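Local coordinates for suppressor protein MPT5 (Saccharomyces cerevisiae, PDB 5BZ1) that binds target sequences in the 3'-UTRs of mRNAs through its Pumilio-homology domain and regulates gene expression after transcription, at residues A[193-198]-A[223-228]. Numbering follows the deposited sequence.
Sequences QQIFKI and LDIKEL
The nearest CA atoms are those of Phe196 and Leu228, 8.2 Å apart. Residues 193-198 lie within helix 192-204. Residues 223-228 connect helix 215-223 to helix 229-240. Residues 225-228 form a tight turn, with Leu228 N hydrogen-bonded to Ile225 O at 3.0 Å. No hydrogen bond joins the two segments; the contact is made by apolar side chains.

Leu228 meets both Ile195 and Phe196. Its CD2 sits at the edge of the Phe196 ring, near the ring plane, 3.5 Å from Phe196 CE1. The ring face is therefore not what Leu228 touches. The two side chains run past each other in opposite directions. Ile195 meets Leu228 with its branch methyl: Ile195 CG2 is 3.9 Å from Leu228 CD2 and 3.9 Å from Leu228 CD1. With chi1 at -62°, Ile195 CG1 lies beside the backbone N and CG2 stands anti to it. Ile225 CD1 adds a looser contact, 4.3 Å from Ile195 CG2. Phe196 also touches Phe230 of helix 229-240.

The contact joins Pumilio repeats 5 and 6, as expected where neighbouring helical repeats stack in a PUF domain. It is purely apolar, and Ile195 and Leu228 are buried, consistent with hydrophobic packing between the repeats.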
loop_
_atom_site.group_PDB
_atom_site.type_symbol
_atom_site.label_atom_id
_atom_site.label_comp_id
_atom_site.label_asym_id
_atom_site.label_seq_id
_atom_site.Cartn_x
_atom_site.Cartn_y
_atom_site.Cartn_z
ATOM N N GLN A 193 -0.573 13.850 8.203
ATOM C CA GLN A 193 0.568 13.894 9.114
ATOM C C GLN A 193 1.190 12.516 9.347
ATOM O O GLN A 193 2.392 12.407 9.600
ATOM C CB GLN A 193 0.182 14.568 10.435
ATOM C CG GLN A 193 0.117 16.095 10.329
ATOM C CD GLN A 193 -0.367 16.764 11.601
ATOM O OE1 GLN A 193 -1.154 16.196 12.357
ATOM N NE2 GLN A 193 0.105 17.982 11.843
ATOM N N GLN A 194 0.372 11.470 9.257
ATOM C CA GLN A 194 0.881 10.103 9.332
ATOM C C GLN A 194 1.645 9.735 8.057
ATOM O O GLN A 194 2.636 9.009 8.112
ATOM C CB GLN A 194 -0.253 9.102 9.594
ATOM C CG GLN A 194 -0.823 9.147 11.022
ATOM C CD GLN A 194 -2.119 8.367 11.157
ATOM O OE1 GLN A 194 -2.829 8.155 10.174
ATOM N NE2 GLN A 194 -2.437 7.940 12.376
ATOM N N ILE A 195 1.177 10.234 6.915
ATOM C CA ILE A 195 1.877 10.033 5.645
ATOM C C ILE A 195 3.262 10.683 5.690
ATOM O O ILE A 195 4.247 10.102 5.224
ATOM C CB ILE A 195 1.076 10.608 4.454
ATOM C CG1 ILE A 195 -0.265 9.892 4.303
ATOM C CG2 ILE A 195 1.869 10.502 3.155
ATOM C CD1 ILE A 195 -1.149 10.468 3.209
ATOM N N PHE A 196 3.322 11.890 6.251
ATOM C CA PHE A 196 4.574 12.634 6.394
ATOM C C PHE A 196 5.634 11.844 7.150
ATOM O O PHE A 196 6.770 11.725 6.688
ATOM C CB PHE A 196 4.331 13.958 7.122
ATOM C CG PHE A 196 3.728 15.029 6.261
ATOM C CD1 PHE A 196 3.654 14.876 4.884
ATOM C CD2 PHE A 196 3.243 16.200 6.830
ATOM C CE1 PHE A 196 3.101 15.864 4.090
ATOM C CE2 PHE A 196 2.689 17.192 6.040
ATOM C CZ PHE A 196 2.619 17.022 4.668
ATOM N N LYS A 197 5.260 11.315 8.315
ATOM C CA LYS A 197 6.187 10.556 9.153
ATOM C C LYS A 197 6.766 9.354 8.412
ATOM O O LYS A 197 7.950 9.041 8.543
ATOM C CB LYS A 197 5.501 10.113 10.452
ATOM C CG LYS A 197 5.385 11.223 11.492
ATOM C CD LYS A 197 4.305 10.928 12.525
ATOM C CE LYS A 197 4.580 9.646 13.294
ATOM N NZ LYS A 197 5.799 9.740 14.140
ATOM N N ILE A 198 5.927 8.694 7.621
ATOM C CA ILE A 198 6.350 7.537 6.840
ATOM C C ILE A 198 7.228 7.961 5.663
ATOM O O ILE A 198 8.221 7.303 5.346
ATOM C CB ILE A 198 5.133 6.732 6.341
ATOM C CG1 ILE A 198 4.306 6.242 7.532
ATOM C CG2 ILE A 198 5.567 5.559 5.480
ATOM C CD1 ILE A 198 3.066 5.450 7.148
ATOM N N LEU A 223 4.185 9.285 -5.289
ATOM C CA LEU A 223 4.148 10.250 -6.384
ATOM C C LEU A 223 2.717 10.535 -6.866
ATOM O O LEU A 223 2.481 11.507 -7.585
ATOM C CB LEU A 223 5.037 9.781 -7.542
ATOM C CG LEU A 223 6.547 9.894 -7.321
ATOM C CD1 LEU A 223 7.336 9.225 -8.445
ATOM C CD2 LEU A 223 6.950 11.352 -7.195
ATOM N N ASP A 224 1.772 9.691 -6.457
ATOM C CA ASP A 224 0.365 9.882 -6.803
ATOM C C ASP A 224 -0.402 10.652 -5.727
ATOM O O ASP A 224 -1.567 11.010 -5.922
ATOM C CB ASP A 224 -0.313 8.533 -7.070
ATOM C CG ASP A 224 -0.102 8.043 -8.489
ATOM O OD1 ASP A 224 0.047 8.887 -9.396
ATOM O OD2 ASP A 224 -0.093 6.812 -8.698
ATOM N N ILE A 225 0.246 10.904 -4.593
ATOM C CA ILE A 225 -0.374 11.689 -3.528
ATOM C C ILE A 225 -0.088 13.181 -3.724
ATOM O O ILE A 225 1.009 13.661 -3.426
ATOM C CB ILE A 225 0.099 11.237 -2.134
ATOM C CG1 ILE A 225 -0.095 9.729 -1.974
ATOM C CG2 ILE A 225 -0.648 11.997 -1.045
ATOM C CD1 ILE A 225 0.402 9.181 -0.652
ATOM N N LYS A 226 -1.090 13.904 -4.221
ATOM C CA LYS A 226 -0.944 15.309 -4.601
ATOM C C LYS A 226 -0.530 16.225 -3.449
ATOM O O LYS A 226 0.213 17.186 -3.652
ATOM C CB LYS A 226 -2.239 15.816 -5.236
ATOM C CG LYS A 226 -2.679 15.018 -6.456
ATOM C CD LYS A 226 -4.032 15.483 -6.977
ATOM C CE LYS A 226 -4.423 14.725 -8.242
ATOM N NZ LYS A 226 -5.569 15.365 -8.956
ATOM N N GLU A 227 -1.003 15.922 -2.244
ATOM C CA GLU A 227 -0.695 16.739 -1.075
ATOM C C GLU A 227 0.790 16.691 -0.699
ATOM O O GLU A 227 1.242 17.466 0.146
ATOM C CB GLU A 227 -1.557 16.316 0.121
ATOM C CG GLU A 227 -3.060 16.521 -0.068
ATOM C CD GLU A 227 -3.714 15.441 -0.917
ATOM O OE1 GLU A 227 -3.009 14.513 -1.368
ATOM O OE2 GLU A 227 -4.941 15.523 -1.131
ATOM N N LEU A 228 1.541 15.787 -1.327
ATOM C CA LEU A 228 2.973 15.651 -1.066
ATOM C C LEU A 228 3.822 16.432 -2.073
ATOM O O LEU A 228 5.028 16.603 -1.869
ATOM C CB LEU A 228 3.393 14.179 -1.090
ATOM C CG LEU A 228 2.727 13.217 -0.107
ATOM C CD1 LEU A 228 3.400 11.854 -0.144
ATOM C CD2 LEU A 228 2.754 13.783 1.297
#